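Local coordinates for Poly(A) RNA polymerase protein 2 (Saccharomyces cerevisiae, PDB 3NYB) that extends RNA with poly(A) as the polymerase subunit of the TRAMP RNA-surveillance complex, where it pairs with the zinc-knuckle protein Air2p, at residues H11-E16 against A306-R311; D19-E24 against S315-V320; Y3-N8 against K26-Y31; L217-F222 against L295-C300. The protein carries 1 engineered substitution. All blocks are in the same frame, centred on the assembly; numbering follows the deposited sequence.

Interaction 1. Residues H11-E16 against A306-R311; sequences HSKQKE and ATFKDR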
loop_
_atom_site.group_PDB
_atom_site.type_symbol
_atom_site.label_atom_id
_atom_site.label_comp_id
_atom_site.label_asym_id
_atom_site.label_seq_id
_atom_site.Cartn_x
_atom_site.Cartn_y
_atom_site.Cartn_z
ATOM N N HIS A 11 3.114 10.995 22.449
ATOM C CA HIS A 11 2.329 12.178 22.089
ATOM C C HIS A 11 0.973 12.189 22.773
ATOM O O HIS A 11 0.006 12.714 22.222
ATOM C CB HIS A 11 2.092 12.227 20.587
ATOM C CG HIS A 11 3.314 11.947 19.777
ATOM N ND1 HIS A 11 4.353 12.850 19.663
ATOM C CD2 HIS A 11 3.661 10.875 19.030
ATOM C CE1 HIS A 11 5.285 12.342 18.881
ATOM N NE2 HIS A 11 4.891 11.145 18.481
ATOM N N SER A 12 0.903 11.603 23.965
ATOM C CA SER A 12 -0.376 11.392 24.630
ATOM C C SER A 12 -1.024 12.708 25.011
ATOM O O SER A 12 -2.232 12.767 25.191
ATOM C CB SER A 12 -0.229 10.484 25.861
ATOM O OG SER A 12 0.625 11.059 26.833
ATOM N N LYS A 13 -0.223 13.765 25.116
ATOM C CA LYS A 13 -0.726 15.072 25.550
ATOM C C LYS A 13 -1.258 15.936 24.398
ATOM O O LYS A 13 -1.615 17.097 24.595
ATOM C CB LYS A 13 0.352 15.840 26.326
ATOM C CG LYS A 13 0.889 15.120 27.559
ATOM C CD LYS A 13 -0.122 15.097 28.701
ATOM C CE LYS A 13 0.428 14.354 29.923
ATOM N NZ LYS A 13 0.548 12.871 29.719
ATOM N N GLN A 14 -1.318 15.365 23.200
ATOM C CA GLN A 14 -1.721 16.109 22.015
ATOM C C GLN A 14 -3.212 16.429 22.063
ATOM O O GLN A 14 -4.014 15.593 22.477
ATOM C CB GLN A 14 -1.403 15.295 20.760
ATOM C CG GLN A 14 -1.149 16.131 19.528
ATOM C CD GLN A 14 0.219 16.775 19.546
ATOM O OE1 GLN A 14 0.455 17.771 18.869
ATOM N NE2 GLN A 14 1.130 16.206 20.324
ATOM N N LYS A 15 -3.576 17.634 21.630
ATOM C CA LYS A 15 -4.966 18.083 21.670
ATOM C C LYS A 15 -5.804 17.384 20.613
ATOM O O LYS A 15 -6.896 16.883 20.895
ATOM C CB LYS A 15 -5.041 19.595 21.464
ATOM C CG LYS A 15 -4.104 20.391 22.360
ATOM C CD LYS A 15 -4.176 21.882 22.054
ATOM C CE LYS A 15 -3.150 22.668 22.858
ATOM N NZ LYS A 15 -3.146 24.107 22.472
ATOM N N GLU A 16 -5.293 17.361 19.387
ATOM C CA GLU A 16 -5.967 16.667 18.297
ATOM C C GLU A 16 -5.437 15.243 18.175
ATOM O O GLU A 16 -4.251 15.026 17.918
ATOM C CB GLU A 16 -5.788 17.424 16.977
ATOM C CG GLU A 16 -6.519 18.762 16.904
ATOM C CD GLU A 16 -8.025 18.602 16.788
ATOM O OE1 GLU A 16 -8.533 17.508 17.115
ATOM O OE2 GLU A 16 -8.703 19.570 16.369
ATOM N N ALA A 306 -10.501 9.866 27.477
ATOM C CA ALA A 306 -9.841 9.266 28.627
ATOM C C ALA A 306 -8.948 10.280 29.319
ATOM O O ALA A 306 -8.575 11.296 28.731
ATOM C CB ALA A 306 -9.037 8.051 28.204
ATOM N N THR A 307 -8.618 9.999 30.573
ATOM C CA THR A 307 -7.708 10.839 31.337
ATOM C C THR A 307 -6.333 10.833 30.693
ATOM O O THR A 307 -5.867 9.796 30.230
ATOM C CB THR A 307 -7.557 10.320 32.773
ATOM O OG1 THR A 307 -8.844 10.254 33.393
ATOM C CG2 THR A 307 -6.640 11.231 33.587
ATOM N N PHE A 308 -5.681 11.990 30.668
ATOM C CA PHE A 308 -4.332 12.087 30.127
ATOM C C PHE A 308 -3.415 11.040 30.750
ATOM O O PHE A 308 -2.465 10.577 30.116
ATOM C CB PHE A 308 -3.766 13.493 30.323
ATOM C CG PHE A 308 -4.324 14.509 29.362
ATOM C CD1 PHE A 308 -5.555 15.102 29.594
ATOM C CD2 PHE A 308 -3.617 14.866 28.223
ATOM C CE1 PHE A 308 -6.070 16.035 28.712
ATOM C CE2 PHE A 308 -4.125 15.800 27.337
ATOM C CZ PHE A 308 -5.354 16.383 27.581
ATOM N N LYS A 309 -3.716 10.658 31.989
ATOM C CA LYS A 309 -2.958 9.618 32.681
ATOM C C LYS A 309 -3.126 8.247 32.025
ATOM O O LYS A 309 -2.229 7.407 32.084
ATOM C CB LYS A 309 -3.360 9.540 34.157
ATOM C CG LYS A 309 -2.712 10.589 35.048
ATOM C CD LYS A 309 -2.990 10.304 36.516
ATOM C CE LYS A 309 -2.156 11.191 37.433
ATOM N NZ LYS A 309 -0.697 10.895 37.335
ATOM N N ASP A 310 -4.283 8.021 31.411
ATOM C CA ASP A 310 -4.568 6.746 30.759
ATOM C C ASP A 310 -4.021 6.730 29.342
ATOM O O ASP A 310 -3.963 5.682 28.701
ATOM C CB ASP A 310 -6.074 6.489 30.720
ATOM C CG ASP A 310 -6.657 6.231 32.093
ATOM O OD1 ASP A 310 -6.399 5.142 32.652
ATOM O OD2 ASP A 310 -7.385 7.110 32.606
ATOM N N ARG A 311 -3.636 7.901 28.851
ATOM C CA ARG A 311 -3.124 8.018 27.497
ATOM C C ARG A 311 -1.614 7.799 27.478
ATOM O O ARG A 311 -1.067 7.271 26.509
ATOM C CB ARG A 311 -3.468 9.388 26.917
ATOM C CG ARG A 311 -4.905 9.809 27.132
ATOM C CD ARG A 311 -5.079 11.278 26.823
ATOM N NE ARG A 311 -5.432 11.512 25.429
ATOM C CZ ARG A 311 -5.351 12.693 24.825
ATOM N NH1 ARG A 311 -4.909 13.749 25.487
ATOM N NH2 ARG A 311 -5.703 12.814 23.555
#

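Interaction 2. Residues D19-E24 against S315-V320; sequences DWLTFE and SILGNV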
loop_
_atom_site.group_PDB
_atom_site.type_symbol
_atom_site.label_atom_id
_atom_site.label_comp_id
_atom_site.label_asym_id
_atom_site.label_seq_id
_atom_site.Cartn_x
_atom_site.Cartn_y
_atom_site.Cartn_z
ATOM N N ASP A 19 -3.465 14.188 15.285
ATOM C CA ASP A 19 -2.074 14.644 15.235
ATOM C C ASP A 19 -1.178 13.624 15.929
ATOM O O ASP A 19 -0.163 13.210 15.382
ATOM C CB ASP A 19 -1.931 16.008 15.904
ATOM C CG ASP A 19 -2.629 17.114 15.134
ATOM O OD1 ASP A 19 -3.373 16.801 14.174
ATOM O OD2 ASP A 19 -2.431 18.297 15.494
ATOM N N TRP A 20 -1.551 13.269 17.154
ATOM C CA TRP A 20 -1.152 12.023 17.788
ATOM C C TRP A 20 -0.864 11.018 16.678
ATOM O O TRP A 20 0.269 10.538 16.510
ATOM C CB TRP A 20 -2.348 11.509 18.595
ATOM C CG TRP A 20 -2.096 10.763 19.888
ATOM C CD1 TRP A 20 -2.816 10.880 21.055
ATOM C CD2 TRP A 20 -1.095 9.764 20.135
ATOM N NE1 TRP A 20 -2.315 10.031 22.010
ATOM C CE2 TRP A 20 -1.278 9.348 21.479
ATOM C CE3 TRP A 20 -0.085 9.211 19.367
ATOM C CZ2 TRP A 20 -0.445 8.378 22.048
ATOM C CZ3 TRP A 20 0.734 8.249 19.950
ATOM C CH2 TRP A 20 0.549 7.848 21.276
ATOM N N LEU A 21 -1.899 10.701 15.906
ATOM C CA LEU A 21 -1.783 9.662 14.888
ATOM C C LEU A 21 -0.713 9.978 13.845
ATOM O O LEU A 21 0.147 9.149 13.549
ATOM C CB LEU A 21 -3.123 9.420 14.198
ATOM C CG LEU A 21 -3.060 8.230 13.240
ATOM C CD1 LEU A 21 -2.571 7.001 13.979
ATOM C CD2 LEU A 21 -4.401 7.966 12.606
ATOM N N THR A 22 -0.791 11.174 13.276
ATOM C CA THR A 22 0.163 11.615 12.282
ATOM C C THR A 22 1.600 11.435 12.769
ATOM O O THR A 22 2.439 10.876 12.068
ATOM C CB THR A 22 -0.097 13.075 11.938
ATOM O OG1 THR A 22 -1.307 13.160 11.174
ATOM C CG2 THR A 22 1.064 13.662 11.144
ATOM N N PHE A 23 1.867 11.894 13.985
ATOM C CA PHE A 23 3.181 11.762 14.591
ATOM C C PHE A 23 3.596 10.304 14.788
ATOM O O PHE A 23 4.761 9.953 14.593
ATOM C CB PHE A 23 3.228 12.503 15.928
ATOM C CG PHE A 23 3.034 13.981 15.806
ATOM C CD1 PHE A 23 3.400 14.647 14.647
ATOM C CD2 PHE A 23 2.510 14.713 16.858
ATOM C CE1 PHE A 23 3.228 16.021 14.532
ATOM C CE2 PHE A 23 2.341 16.085 16.754
ATOM C CZ PHE A 23 2.698 16.739 15.588
ATOM N N GLU A 24 2.651 9.454 15.178
ATOM C CA GLU A 24 2.982 8.050 15.376
ATOM C C GLU A 24 3.291 7.377 14.046
ATOM O O GLU A 24 4.159 6.514 13.975
ATOM C CB GLU A 24 1.883 7.280 16.123
ATOM C CG GLU A 24 2.422 5.977 16.705
ATOM C CD GLU A 24 1.357 5.040 17.238
ATOM O OE1 GLU A 24 0.205 5.477 17.444
ATOM O OE2 GLU A 24 1.692 3.854 17.455
ATOM N N SER A 315 -0.553 3.692 22.223
ATOM C CA SER A 315 -0.303 3.607 20.799
ATOM C C SER A 315 -1.598 3.452 20.037
ATOM O O SER A 315 -2.396 2.564 20.330
ATOM C CB SER A 315 0.594 2.418 20.491
ATOM O OG SER A 315 0.678 2.235 19.096
ATOM N N ILE A 316 -1.801 4.320 19.051
ATOM C CA ILE A 316 -2.983 4.255 18.201
ATOM C C ILE A 316 -2.818 3.160 17.146
ATOM O O ILE A 316 -3.690 2.298 17.001
ATOM C CB ILE A 316 -3.232 5.585 17.479
ATOM C CG1 ILE A 316 -3.568 6.695 18.463
ATOM C CG2 ILE A 316 -4.354 5.441 16.482
ATOM C CD1 ILE A 316 -3.639 8.060 17.807
ATOM N N LEU A 317 -1.697 3.213 16.421
ATOM C CA LEU A 317 -1.388 2.256 15.361
ATOM C C LEU A 317 -1.215 0.833 15.889
ATOM O O LEU A 317 -1.609 -0.128 15.231
ATOM C CB LEU A 317 -0.117 2.656 14.610
ATOM C CG LEU A 317 -0.080 3.879 13.721
ATOM C CD1 LEU A 317 1.347 4.118 13.227
ATOM C CD2 LEU A 317 -1.013 3.673 12.555
ATOM N N GLY A 318 -0.628 0.713 17.073
ATOM C CA GLY A 318 -0.138 -0.558 17.581
ATOM C C GLY A 318 -0.989 -1.792 17.332
ATOM O O GLY A 318 -0.466 -2.831 16.931
ATOM N N ASN A 319 -2.291 -1.700 17.592
ATOM C CA ASN A 319 -3.160 -2.858 17.444
ATOM C C ASN A 319 -3.729 -3.009 16.027
ATOM O O ASN A 319 -4.245 -4.064 15.665
ATOM C CB ASN A 319 -4.274 -2.840 18.494
ATOM C CG ASN A 319 -4.992 -4.186 18.605
ATOM O OD1 ASN A 319 -5.533 -4.693 17.625
ATOM N ND2 ASN A 319 -5.000 -4.762 19.799
ATOM N N VAL A 320 -3.626 -1.967 15.206
ATOM C CA VAL A 320 -4.172 -2.075 13.843
ATOM C C VAL A 320 -3.194 -2.816 12.926
ATOM O O VAL A 320 -3.527 -3.848 12.317
ATOM C CB VAL A 320 -4.606 -0.704 13.244
ATOM C CG1 VAL A 320 -5.209 -0.868 11.860
ATOM C CG2 VAL A 320 -5.634 -0.027 14.146
#

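Interaction 3. Residues Y3-N8 against K26-Y31; sequences YPWILN and KDFVAY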
loop_
_atom_site.group_PDB
_atom_site.type_symbol
_atom_site.label_atom_id
_atom_site.label_comp_id
_atom_site.label_asym_id
_atom_site.label_seq_id
_atom_site.Cartn_x
_atom_site.Cartn_y
_atom_site.Cartn_z
ATOM N N TYR A 3 5.498 -1.963 21.197
ATOM C CA TYR A 3 5.409 -0.952 20.154
ATOM C C TYR A 3 6.647 -0.085 20.221
ATOM O O TYR A 3 6.566 1.092 20.564
ATOM C CB TYR A 3 4.170 -0.102 20.367
ATOM C CG TYR A 3 2.931 -0.930 20.572
ATOM C CD1 TYR A 3 2.100 -0.717 21.665
ATOM C CD2 TYR A 3 2.602 -1.947 19.683
ATOM C CE1 TYR A 3 0.958 -1.481 21.859
ATOM C CE2 TYR A 3 1.466 -2.721 19.872
ATOM C CZ TYR A 3 0.649 -2.476 20.959
ATOM O OH TYR A 3 -0.475 -3.232 21.155
ATOM N N PRO A 4 7.803 -0.671 19.885
ATOM C CA PRO A 4 9.117 -0.063 20.092
ATOM C C PRO A 4 9.170 1.353 19.552
ATOM O O PRO A 4 9.840 2.198 20.151
ATOM C CB PRO A 4 10.050 -0.979 19.272
ATOM C CG PRO A 4 9.111 -1.738 18.321
ATOM C CD PRO A 4 7.913 -1.955 19.171
ATOM N N TRP A 5 8.477 1.626 18.445
ATOM C CA TRP A 5 8.568 2.956 17.818
ATOM C C TRP A 5 7.977 4.077 18.672
ATOM O O TRP A 5 8.117 5.254 18.350
ATOM C CB TRP A 5 7.925 2.957 16.441
ATOM C CG TRP A 5 6.474 2.608 16.467
ATOM C CD1 TRP A 5 5.423 3.470 16.576
ATOM C CD2 TRP A 5 5.910 1.294 16.366
ATOM N NE1 TRP A 5 4.238 2.771 16.567
ATOM C CE2 TRP A 5 4.513 1.440 16.440
ATOM C CE3 TRP A 5 6.457 0.016 16.235
ATOM C CZ2 TRP A 5 3.655 0.345 16.381
ATOM C CZ3 TRP A 5 5.599 -1.068 16.180
ATOM C CH2 TRP A 5 4.215 -0.898 16.247
ATOM N N ILE A 6 7.322 3.694 19.761
ATOM C CA ILE A 6 6.723 4.634 20.694
ATOM C C ILE A 6 7.741 5.158 21.696
ATOM O O ILE A 6 7.622 6.283 22.182
ATOM C CB ILE A 6 5.536 3.981 21.448
ATOM C CG1 ILE A 6 4.220 4.457 20.856
ATOM C CG2 ILE A 6 5.550 4.314 22.917
ATOM C CD1 ILE A 6 3.938 3.873 19.506
ATOM N N LEU A 7 8.745 4.342 22.003
ATOM C CA LEU A 7 9.702 4.658 23.068
ATOM C C LEU A 7 10.359 6.024 22.857
ATOM O O LEU A 7 10.949 6.271 21.809
ATOM C CB LEU A 7 10.764 3.562 23.152
ATOM C CG LEU A 7 11.395 3.278 24.517
ATOM C CD1 LEU A 7 10.358 3.370 25.618
ATOM C CD2 LEU A 7 12.075 1.912 24.529
ATOM N N ASN A 8 10.235 6.905 23.851
ATOM C CA ASN A 8 10.774 8.272 23.793
ATOM C C ASN A 8 10.052 9.153 22.778
ATOM O O ASN A 8 10.564 10.190 22.359
ATOM C CB ASN A 8 12.289 8.276 23.524
ATOM C CG ASN A 8 13.054 7.319 24.439
ATOM O OD1 ASN A 8 12.910 7.360 25.662
ATOM N ND2 ASN A 8 13.873 6.454 23.842
ATOM N N LYS A 26 4.795 8.765 11.470
ATOM C CA LYS A 26 6.174 9.161 11.213
ATOM C C LYS A 26 7.173 8.415 12.101
ATOM O O LYS A 26 8.316 8.162 11.705
ATOM C CB LYS A 26 6.354 10.665 11.409
ATOM C CG LYS A 26 5.794 11.526 10.288
ATOM C CD LYS A 26 6.066 12.996 10.550
ATOM C CE LYS A 26 4.895 13.886 10.096
ATOM N NZ LYS A 26 5.125 14.587 8.804
ATOM N N ASP A 27 6.753 8.065 13.308
ATOM C CA ASP A 27 7.657 7.366 14.213
ATOM C C ASP A 27 7.914 5.952 13.718
ATOM O O ASP A 27 9.066 5.519 13.598
ATOM C CB ASP A 27 7.101 7.366 15.628
ATOM C CG ASP A 27 7.110 8.753 16.245
ATOM O OD1 ASP A 27 7.883 9.606 15.744
ATOM O OD2 ASP A 27 6.355 8.988 17.220
ATOM N N PHE A 28 6.824 5.255 13.411
ATOM C CA PHE A 28 6.873 3.921 12.835
ATOM C C PHE A 28 7.717 3.879 11.563
ATOM O O PHE A 28 8.633 3.065 11.449
ATOM C CB PHE A 28 5.457 3.413 12.523
ATOM C CG PHE A 28 5.438 2.059 11.865
ATOM C CD1 PHE A 28 5.572 0.905 12.616
ATOM C CD2 PHE A 28 5.302 1.941 10.497
ATOM C CE1 PHE A 28 5.563 -0.331 12.012
ATOM C CE2 PHE A 28 5.291 0.702 9.890
ATOM C CZ PHE A 28 5.423 -0.430 10.644
ATOM N N VAL A 29 7.394 4.751 10.611
ATOM C CA VAL A 29 8.111 4.819 9.342
ATOM C C VAL A 29 9.606 5.021 9.544
ATOM O O VAL A 29 10.414 4.426 8.843
ATOM C CB VAL A 29 7.570 5.945 8.425
ATOM C CG1 VAL A 29 8.423 6.077 7.153
ATOM C CG2 VAL A 29 6.131 5.679 8.066
ATOM N N ALA A 30 9.979 5.863 10.495
ATOM C CA ALA A 30 11.397 6.086 10.742
ATOM C C ALA A 30 11.998 4.855 11.405
ATOM O O ALA A 30 13.129 4.458 11.100
ATOM C CB ALA A 30 11.623 7.341 11.595
ATOM N N TYR A 31 11.230 4.241 12.299
ATOM C CA TYR A 31 11.697 3.036 12.965
ATOM C C TYR A 31 11.936 1.879 11.973
ATOM O O TYR A 31 12.870 1.080 12.143
ATOM C CB TYR A 31 10.719 2.627 14.065
ATOM C CG TYR A 31 11.097 1.351 14.759
ATOM C CD1 TYR A 31 12.022 1.353 15.804
ATOM C CD2 TYR A 31 10.550 0.135 14.366
ATOM C CE1 TYR A 31 12.380 0.184 16.455
ATOM C CE2 TYR A 31 10.911 -1.055 15.013
ATOM C CZ TYR A 31 11.819 -1.013 16.058
ATOM O OH TYR A 31 12.189 -2.169 16.691
#

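Interaction 4. Residues L217-F222 against L295-C300; sequences LLIEFF and LLTNRC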
loop_
_atom_site.group_PDB
_atom_site.type_symbol
_atom_site.label_atom_id
_atom_site.label_comp_id
_atom_site.label_asym_id
_atom_site.label_seq_id
_atom_site.Cartn_x
_atom_site.Cartn_y
_atom_site.Cartn_z
ATOM N N LEU A 217 -5.830 11.128 6.650
ATOM C CA LEU A 217 -5.776 10.494 5.342
ATOM C C LEU A 217 -5.680 8.974 5.469
ATOM O O LEU A 217 -6.255 8.240 4.668
ATOM C CB LEU A 217 -4.610 11.059 4.545
ATOM C CG LEU A 217 -4.683 12.588 4.458
ATOM C CD1 LEU A 217 -3.382 13.177 3.937
ATOM C CD2 LEU A 217 -5.872 13.032 3.598
ATOM N N LEU A 218 -4.969 8.507 6.494
ATOM C CA LEU A 218 -4.866 7.078 6.753
ATOM C C LEU A 218 -6.246 6.520 7.021
ATOM O O LEU A 218 -6.699 5.583 6.365
ATOM C CB LEU A 218 -3.942 6.807 7.938
ATOM C CG LEU A 218 -3.305 5.415 8.103
ATOM C CD1 LEU A 218 -3.718 4.757 9.388
ATOM C CD2 LEU A 218 -3.569 4.498 6.920
ATOM N N ILE A 219 -6.929 7.116 7.982
ATOM C CA ILE A 219 -8.286 6.706 8.278
ATOM C C ILE A 219 -9.157 6.778 7.030
ATOM O O ILE A 219 -9.781 5.796 6.651
ATOM C CB ILE A 219 -8.886 7.549 9.402
ATOM C CG1 ILE A 219 -8.233 7.171 10.729
ATOM C CG2 ILE A 219 -10.378 7.340 9.472
ATOM C CD1 ILE A 219 -8.761 7.936 11.893
ATOM N N GLU A 220 -9.169 7.933 6.375
ATOM C CA GLU A 220 -9.999 8.122 5.191
ATOM C C GLU A 220 -9.635 7.175 4.043
ATOM O O GLU A 220 -10.481 6.839 3.217
ATOM C CB GLU A 220 -9.961 9.581 4.735
ATOM C CG GLU A 220 -10.475 10.548 5.788
ATOM C CD GLU A 220 -10.251 12.003 5.425
ATOM O OE1 GLU A 220 -9.560 12.279 4.424
ATOM O OE2 GLU A 220 -10.768 12.874 6.151
ATOM N N PHE A 221 -8.385 6.738 3.987
ATOM C CA PHE A 221 -8.010 5.753 2.989
ATOM C C PHE A 221 -8.751 4.440 3.240
ATOM O O PHE A 221 -9.276 3.829 2.315
ATOM C CB PHE A 221 -6.496 5.519 2.982
ATOM C CG PHE A 221 -6.074 4.295 2.209
ATOM C CD1 PHE A 221 -5.684 4.392 0.890
ATOM C CD2 PHE A 221 -6.062 3.047 2.809
ATOM C CE1 PHE A 221 -5.288 3.268 0.176
ATOM C CE2 PHE A 221 -5.669 1.925 2.101
ATOM C CZ PHE A 221 -5.283 2.035 0.784
ATOM N N PHE A 222 -8.780 3.998 4.490
ATOM C CA PHE A 222 -9.474 2.760 4.824
ATOM C C PHE A 222 -10.980 2.920 4.690
ATOM O O PHE A 222 -11.705 1.952 4.460
ATOM C CB PHE A 222 -9.124 2.303 6.240
ATOM C CG PHE A 222 -7.710 1.820 6.387
ATOM C CD1 PHE A 222 -7.214 0.835 5.552
ATOM C CD2 PHE A 222 -6.884 2.345 7.364
ATOM C CE1 PHE A 222 -5.920 0.389 5.682
ATOM C CE2 PHE A 222 -5.595 1.906 7.497
ATOM C CZ PHE A 222 -5.107 0.925 6.657
ATOM N N LEU A 295 -11.174 -0.030 13.781
ATOM C CA LEU A 295 -10.186 -0.067 14.854
ATOM C C LEU A 295 -9.587 1.309 15.138
ATOM O O LEU A 295 -9.548 1.747 16.290
ATOM C CB LEU A 295 -9.078 -1.065 14.522
ATOM C CG LEU A 295 -9.423 -2.556 14.625
ATOM C CD1 LEU A 295 -8.567 -3.403 13.693
ATOM C CD2 LEU A 295 -9.282 -3.036 16.051
ATOM N N LEU A 296 -9.129 1.984 14.086
ATOM C CA LEU A 296 -8.530 3.316 14.214
ATOM C C LEU A 296 -9.491 4.345 14.804
ATOM O O LEU A 296 -9.147 5.054 15.755
ATOM C CB LEU A 296 -8.025 3.823 12.864
ATOM C CG LEU A 296 -6.854 3.090 12.213
ATOM C CD1 LEU A 296 -6.629 3.656 10.821
ATOM C CD2 LEU A 296 -5.591 3.208 13.045
ATOM N N THR A 297 -10.688 4.431 14.224
ATOM C CA THR A 297 -11.693 5.385 14.674
ATOM C C THR A 297 -12.157 5.083 16.095
ATOM O O THR A 297 -12.273 5.992 16.919
ATOM C CB THR A 297 -12.907 5.426 13.730
ATOM O OG1 THR A 297 -13.591 4.168 13.766
ATOM C CG2 THR A 297 -12.459 5.715 12.307
ATOM N N ASN A 298 -12.418 3.812 16.387
ATOM C CA ASN A 298 -12.837 3.428 17.733
ATOM C C ASN A 298 -11.788 3.821 18.745
ATOM O O ASN A 298 -12.099 4.354 19.806
ATOM C CB ASN A 298 -13.082 1.925 17.825
ATOM C CG ASN A 298 -14.423 1.527 17.273
ATOM O OD1 ASN A 298 -15.324 2.358 17.145
ATOM N ND2 ASN A 298 -14.567 0.255 16.936
ATOM N N ARG A 299 -10.538 3.541 18.398
ATOM C CA ARG A 299 -9.395 3.885 19.227
ATOM C C ARG A 299 -9.338 5.390 19.487
ATOM O O ARG A 299 -9.170 5.831 20.625
ATOM C CB ARG A 299 -8.111 3.406 18.547
ATOM C CG ARG A 299 -6.823 3.704 19.295
ATOM C CD ARG A 299 -6.832 3.123 20.690
ATOM N NE ARG A 299 -5.486 2.901 21.195
ATOM C CZ ARG A 299 -5.216 2.235 22.309
ATOM N NH1 ARG A 299 -6.215 1.743 23.031
ATOM N NH2 ARG A 299 -3.954 2.060 22.700
ATOM N N CYS A 300 -9.483 6.177 18.430
ATOM C CA CYS A 300 -9.487 7.625 18.575
ATOM C C CYS A 300 -10.557 8.097 19.561
ATOM O O CYS A 300 -10.285 8.933 20.422
ATOM C CB CYS A 300 -9.662 8.297 17.216
ATOM S SG CYS A 300 -8.189 8.225 16.173
#

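Interaction 1. Residues H11-E16 against A306-R311
R311 reaches from helix 308-311 across to the loop that precedes helix 17-31. Its CB lies against CB of S12, 3.6 Å away, with CG anti to the carbonyl carbon (chi1 -47°). CD then passes S12 O at 3.6 Å, and a bend at chi3 (90°) turns the guanidinium so that S12 O sits over one of its faces, where no N-H points at it. At the tip, NH2 makes a weak hydrogen bond to Q14 O (3.4 Å), an oxygen close to the guanidinium plane. The loop met here is a type I beta turn, H11 to Q14, closed by Q14 N to H11 O and followed by E16 at the N-cap of helix 17-31. An alanine in place of R311 would probably loosen this turn's hold on helix 308-311, losing the weak bond to Q14 O and the cover over S12. Beside the arginine, K13 crosses F308 obliquely, K13 CD lying 3.5 Å from F308 CD2, while S12 OG is bonded to D10.

Interaction 2. Residues D19-E24 against S315-V320
Helix 17-31 meets the chain's C-terminal run here through a buried carboxylate set against an ST motif, in which S315 OG accepts from G318 N three residues on. The polar part centres on E24, whose CG is anti to the backbone N (chi1 -162°) and whose chain is extended beyond it, so that the carboxylate arrives beside the start of 315-320. OE1 takes two backbone amides: I316 N at 2.8 Å on its syn lone pair, and L317 N at 3.1 Å from above the carboxylate plane, the latter bond nearly straight (168°). OE2 receives the S315 hydroxyl, again on the syn lone pair, and is also bonded to W5 NE1. Four donors thus grip the group, which would be expected to favour its ionised form although it is buried. S315 OG donates to E24 OE2 while accepting from G318 N, so the hydroxyl links the carboxylate to the following turn. The apolar part flanks this. I316 is wedged between W20 and L21: its CD1 lies over one face of the indole, 3.7 Å from W20 CG. L21 crosses I316 at about a right angle, and its CD1 meets I316 CG2 at 3.4 Å and L317 CD2 at 3.9 Å.

Interaction 3. Residues Y3-N8 against K26-Y31
A short 3-10 turn, residues 4-6, packs its aromatic and proline side chains on the last two turns of helix 17-31. Just before it, Y3 CB lies over the W5 indole face opposite F28, toward the rim. P4 crosses Y31 at about a right angle, P4 CG 3.6 Å from Y31 CZ. W5 carries the contact. Its CG is in the crowded position between backbone N and carbonyl carbon (chi1 61°), which sets the indole alongside F28, the two side chains pointing the same way. The rings form a T-shaped stack in which the edge of F28 is turned to the indole face, planes at 86° and the F28 centroid 5.1 Å from that of the W5 six-membered ring. F28 CB adds a CH-pi contact over the five-membered ring, 4.1 Å from its centroid. W5 NE1, held by E24, is likely to limit the indole's rotation. An alanine in place of W5 would lose the T-shaped stack and the NE1 bond, and would probably leave the turn poorly seated on the helix. Nearer the backbone, W5 CB meets Y31 CB at 3.7 Å, W5 N lies over a face of the Y31 ring, and W5 O rests 3.6 Å from D27 CB.

Interaction 4. Residues L217-F222 against L295-C300
Among the side chains that meet here, T297 OG1 is the best-held polar atom: two carbonyl oxygens of its own helix hold it, F293 O the stronger and D294 O the second, sharing one hydrogen. With OG1 in the crowded position between backbone N and carbonyl carbon (chi1 65°), the hydroxyl is turned back on its helix and CG2 is left to face helix 214-228. This is a helix-helix crossing within the helical central domain, consistent with the Cid1-family sequence that 217-222 belongs to. The segments run at 135° to each other, their axes 10.4 Å apart at closest approach, and the interface between them is apolar. L296 supplies the centre. Its CG is anti to the carbonyl carbon, and CD1 reaches three residues of the other helix: L218 CD1 at 3.4 Å, F222 CD2 at 3.7 Å on the edge of that ring, and I219 CG1 at 3.9 Å. L218 and F222 each cross L296 at about a right angle, whereas I219 slides past it in the opposite direction. The Air2p chain borders the same contact: W25 of that chain packs on I219, T297 and C300, so one tryptophan bridges both helices, and R26 of Air2p forms a salt bridge with E220. On this flank, I219 uses its two branches separately, CG2 meeting T297 CG2 at 3.9 Å and CD1 lying 4.3 Å from C300 SG.

Overall arrangement
In interactions 2 and 4 every touching residue is buried, while 1 and 3 are partly buried and include exposed residues. Helix 17-31 serves both 2 and 3, and interaction 1 uses the loop just before it. Chemistry follows place: interaction 4 is apolar helix packing next to Air2p, interaction 2 combines such packing with a multiply bonded carboxylate, interaction 3 is mainly aromatic, and interaction 1 joins an arginine with one weak bond to the packing of F308 on K13 and S12. The contacts are also coupled. R299 of interaction 4 bonds S315 O of interaction 2, V320 packs on L295 and L296, and H11 NE2 reaches D27 OD2, joining interactions 1 and 3.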